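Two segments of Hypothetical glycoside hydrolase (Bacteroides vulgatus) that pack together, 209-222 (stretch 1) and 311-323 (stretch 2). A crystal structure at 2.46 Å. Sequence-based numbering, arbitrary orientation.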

# COMPACT_ATOMS: atom_id res chain seq x y z
N LYS A 209 -6.49 6.30 -1.68
CA LYS A 209 -6.51 7.34 -0.66
C LYS A 209 -5.87 6.84 0.62
O LYS A 209 -6.15 5.72 1.09
CB LYS A 209 -7.94 7.85 -0.46
CG LYS A 209 -8.55 8.35 -1.77
CD LYS A 209 -9.33 9.61 -1.63
CE LYS A 209 -9.77 10.14 -3.01
NZ LYS A 209 -8.72 10.95 -3.71
N PHE A 210 -4.97 7.65 1.16
CA PHE A 210 -4.08 7.22 2.23
C PHE A 210 -4.40 7.93 3.54
O PHE A 210 -4.41 9.16 3.60
CB PHE A 210 -2.62 7.52 1.87
CG PHE A 210 -2.16 6.90 0.59
CD1 PHE A 210 -2.52 5.59 0.24
CD2 PHE A 210 -1.30 7.59 -0.25
CE1 PHE A 210 -2.06 5.01 -0.95
CE2 PHE A 210 -0.83 7.01 -1.44
CZ PHE A 210 -1.21 5.73 -1.78
N GLY A 211 -4.66 7.14 4.58
CA GLY A 211 -4.77 7.68 5.92
C GLY A 211 -5.84 7.01 6.77
O GLY A 211 -6.90 6.60 6.26
N THR A 212 -5.55 6.92 8.06
CA THR A 212 -6.57 6.61 9.06
C THR A 212 -6.19 7.30 10.35
O THR A 212 -5.00 7.51 10.62
CB THR A 212 -6.75 5.09 9.29
OG1 THR A 212 -8.07 4.83 9.80
CG2 THR A 212 -5.71 4.57 10.26
N THR A 213 -7.19 7.64 11.15
CA THR A 213 -6.98 8.40 12.36
C THR A 213 -6.03 7.66 13.31
O THR A 213 -6.20 6.46 13.57
CB THR A 213 -8.32 8.75 13.02
OG1 THR A 213 -9.10 9.54 12.10
CG2 THR A 213 -8.11 9.52 14.33
N PHE A 214 -5.02 8.37 13.79
CA PHE A 214 -3.95 7.79 14.59
C PHE A 214 -3.60 8.73 15.75
O PHE A 214 -3.37 9.93 15.53
CB PHE A 214 -2.73 7.53 13.69
CG PHE A 214 -1.81 6.47 14.21
CD1 PHE A 214 -2.23 5.15 14.33
CD2 PHE A 214 -0.51 6.78 14.58
CE1 PHE A 214 -1.38 4.17 14.82
CE2 PHE A 214 0.35 5.80 15.06
CZ PHE A 214 -0.09 4.49 15.18
N TYR A 215 -3.56 8.19 16.97
CA TYR A 215 -3.37 8.98 18.20
C TYR A 215 -1.92 9.00 18.69
O TYR A 215 -1.62 9.68 19.68
CB TYR A 215 -4.28 8.44 19.32
CG TYR A 215 -5.73 8.52 18.94
CD1 TYR A 215 -6.44 9.70 19.10
CD2 TYR A 215 -6.37 7.44 18.36
CE1 TYR A 215 -7.76 9.79 18.73
CE2 TYR A 215 -7.69 7.52 17.98
CZ TYR A 215 -8.38 8.70 18.16
OH TYR A 215 -9.69 8.79 17.78
N TYR A 216 -1.03 8.28 18.02
CA TYR A 216 0.36 8.23 18.45
C TYR A 216 1.29 8.91 17.46
O TYR A 216 0.90 9.24 16.33
CB TYR A 216 0.79 6.78 18.67
CG TYR A 216 -0.10 6.07 19.67
CD1 TYR A 216 -0.12 6.46 20.99
CD2 TYR A 216 -0.94 5.03 19.27
CE1 TYR A 216 -0.94 5.83 21.92
CE2 TYR A 216 -1.77 4.39 20.19
CZ TYR A 216 -1.76 4.80 21.51
OH TYR A 216 -2.57 4.18 22.43
N GLU A 217 2.51 9.14 17.89
CA GLU A 217 3.57 9.67 17.03
C GLU A 217 4.48 8.50 16.65
O GLU A 217 5.22 7.99 17.49
CB GLU A 217 4.33 10.83 17.70
CG GLU A 217 3.87 11.14 19.12
CD GLU A 217 4.41 12.44 19.68
OE1 GLU A 217 4.93 13.28 18.91
OE2 GLU A 217 4.30 12.62 20.90
N PRO A 218 4.39 8.04 15.39
CA PRO A 218 5.21 6.90 14.95
C PRO A 218 6.66 7.29 14.77
O PRO A 218 6.94 8.41 14.33
CB PRO A 218 4.59 6.52 13.61
CG PRO A 218 4.00 7.77 13.08
CD PRO A 218 3.52 8.53 14.30
N ILE A 219 7.57 6.38 15.10
CA ILE A 219 8.99 6.66 14.91
C ILE A 219 9.62 5.75 13.87
O ILE A 219 10.48 6.19 13.12
CB ILE A 219 9.81 6.67 16.24
CG1 ILE A 219 9.52 5.44 17.11
CG2 ILE A 219 9.50 7.93 17.04
CD1 ILE A 219 10.24 5.49 18.45
N LYS A 220 9.21 4.49 13.79
CA LYS A 220 9.74 3.62 12.75
C LYS A 220 8.79 2.54 12.26
O LYS A 220 7.87 2.11 12.99
CB LYS A 220 11.11 3.03 13.15
CG LYS A 220 11.13 2.23 14.41
CD LYS A 220 12.56 1.91 14.86
CE LYS A 220 13.18 3.06 15.66
NZ LYS A 220 14.60 2.82 16.04
N LEU A 221 8.99 2.17 11.00
CA LEU A 221 8.24 1.10 10.36
C LEU A 221 9.20 -0.06 10.16
O LEU A 221 10.19 0.07 9.43
CB LEU A 221 7.66 1.55 9.00
CG LEU A 221 6.83 0.51 8.23
CD1 LEU A 221 5.51 0.19 8.95
CD2 LEU A 221 6.56 0.97 6.79
N VAL A 222 8.94 -1.18 10.83
CA VAL A 222 9.81 -2.33 10.73
C VAL A 222 9.00 -3.50 10.19
O VAL A 222 7.80 -3.58 10.43
CB VAL A 222 10.49 -2.69 12.10
CG1 VAL A 222 11.18 -1.47 12.71
CG2 VAL A 222 9.51 -3.28 13.07
N LYS A 311 -4.84 18.28 19.61
CA LYS A 311 -5.36 17.84 18.30
C LYS A 311 -5.02 16.37 18.00
O LYS A 311 -5.82 15.66 17.40
CB LYS A 311 -4.84 18.74 17.18
CG LYS A 311 -5.53 18.54 15.84
CD LYS A 311 -5.04 19.52 14.79
CE LYS A 311 -5.83 19.39 13.50
NZ LYS A 311 -5.42 20.40 12.47
N LEU A 312 -3.83 15.93 18.43
CA LEU A 312 -3.42 14.52 18.31
C LEU A 312 -4.36 13.59 19.07
O LEU A 312 -4.71 12.52 18.58
CB LEU A 312 -1.98 14.34 18.83
CG LEU A 312 -1.32 12.96 18.67
CD1 LEU A 312 -1.23 12.54 17.20
CD2 LEU A 312 0.06 12.94 19.31
N ALA A 313 -4.77 14.02 20.27
CA ALA A 313 -5.70 13.26 21.11
C ALA A 313 -7.13 13.34 20.58
O ALA A 313 -7.92 12.40 20.75
CB ALA A 313 -5.63 13.75 22.57
N ASN A 314 -7.47 14.46 19.94
CA ASN A 314 -8.80 14.66 19.35
C ASN A 314 -9.00 13.96 18.00
O ASN A 314 -10.08 14.03 17.41
CB ASN A 314 -9.11 16.16 19.20
CG ASN A 314 -9.47 16.84 20.52
OD1 ASN A 314 -9.30 16.28 21.61
ND2 ASN A 314 -9.97 18.06 20.42
N GLY A 315 -7.96 13.29 17.49
CA GLY A 315 -8.06 12.50 16.26
C GLY A 315 -7.86 13.30 14.99
O GLY A 315 -8.45 12.98 13.96
N GLY A 316 -7.02 14.33 15.05
CA GLY A 316 -6.78 15.23 13.92
C GLY A 316 -5.52 14.92 13.12
O GLY A 316 -5.09 15.74 12.31
N TYR A 317 -4.94 13.75 13.37
CA TYR A 317 -3.75 13.31 12.65
C TYR A 317 -4.02 11.93 12.07
O TYR A 317 -4.55 11.06 12.76
CB TYR A 317 -2.54 13.26 13.58
CG TYR A 317 -1.94 14.62 13.85
CD1 TYR A 317 -2.48 15.45 14.82
CD2 TYR A 317 -0.85 15.08 13.13
CE1 TYR A 317 -1.94 16.71 15.07
CE2 TYR A 317 -0.31 16.33 13.37
CZ TYR A 317 -0.86 17.14 14.33
OH TYR A 317 -0.31 18.39 14.56
N ASN A 318 -3.64 11.75 10.81
CA ASN A 318 -3.77 10.46 10.15
C ASN A 318 -2.40 9.84 9.92
O ASN A 318 -1.40 10.54 9.74
CB ASN A 318 -4.47 10.63 8.80
CG ASN A 318 -5.99 10.54 8.90
OD1 ASN A 318 -6.56 10.50 9.98
ND2 ASN A 318 -6.65 10.52 7.75
N VAL A 319 -2.34 8.51 9.98
CA VAL A 319 -1.17 7.77 9.55
C VAL A 319 -1.56 6.91 8.37
O VAL A 319 -2.75 6.63 8.14
CB VAL A 319 -0.61 6.85 10.67
CG1 VAL A 319 -1.40 5.51 10.76
CG2 VAL A 319 0.86 6.58 10.44
N SER A 320 -0.56 6.50 7.61
CA SER A 320 -0.74 5.52 6.55
C SER A 320 0.55 4.74 6.35
O SER A 320 1.62 5.19 6.71
CB SER A 320 -1.15 6.18 5.24
OG SER A 320 -1.64 5.19 4.33
N ILE A 321 0.38 3.54 5.81
CA ILE A 321 1.44 2.67 5.39
C ILE A 321 1.08 2.28 3.97
O ILE A 321 -0.07 1.89 3.70
CB ILE A 321 1.50 1.40 6.26
CG1 ILE A 321 1.89 1.75 7.71
CG2 ILE A 321 2.45 0.36 5.64
CD1 ILE A 321 1.71 0.62 8.66
N VAL A 322 2.02 2.41 3.04
CA VAL A 322 1.76 2.05 1.67
C VAL A 322 2.84 1.09 1.22
O VAL A 322 4.02 1.34 1.41
CB VAL A 322 1.72 3.28 0.74
CG1 VAL A 322 1.30 2.88 -0.67
CG2 VAL A 322 0.77 4.39 1.31
N LEU A 323 2.42 -0.03 0.63
CA LEU A 323 3.33 -1.06 0.15
C LEU A 323 3.01 -1.36 -1.33
O LEU A 323 1.84 -1.43 -1.70
CB LEU A 323 3.15 -2.32 1.00
CG LEU A 323 3.13 -2.08 2.52
CD1 LEU A 323 2.53 -3.25 3.29
CD2 LEU A 323 4.53 -1.76 3.01
O HOH W 1 -5.04 12.36 15.91

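The contact is built on a short antiparallel pairing, extended beyond the bridges by one more backbone bond and by side-chain packing. T212 and V319 form the hydrogen-bonded pair: T212 N donates a hydrogen bond to V319 O at 2.8 Å, and V319 N donates one to T212 O at 2.9 Å. One step on, F214 N bonds Y317 O at 2.9 Å; F214 lies just past its own strand, while Y317 begins the partner strand. At the non-bonded pair between, T213 and N318 come within 4.4 Å CA to CA, and their diverging side chains share only a weak hydrogen bond, T213 OG1 to N318 OD1, 3.4 Å.

G211 supplies the hollow that lets the chains close. Its CA lies 3.2 Å from V319 O, a CA-H...O contact, and a CB here would clash with N318 ND2; its backbone angles call for glycine in any case.

Two aromatic rings act as flat floors for valine methyls, a good match because a ring face is electron-rich and both surfaces are apolar. V322 CG2 sits over one face of F210, 3.6 Å from the ring centroid and almost on the normal. V319 CG1 covers a face of F214, 4.0 Å from the centroid and farther off the ring normal, while V319 CG2 reaches P218 CG at 4.3 Å. The two methyls of V319 thus spread across the F214 ring and toward P218. Farther along, L221 CD1 meets I321 CD1 at 3.8 Å.

At the other end, the helix terminus is the bump. L312 sends CD1 to 3.8 Å from F214 O and CD2 to 4.2 Å from E217 CG. Y215 lies along the helix end, its ring edge toward A313 O. G315 closes the helix in a Schellman motif, where positive phi favours glycine; a CB would also be tight against T213 CG2. Water 1 links the chains: its O is 3.0 Å from F214 O and 2.7 Å from L312 O, and accepts from Y317 N at 2.9 Å.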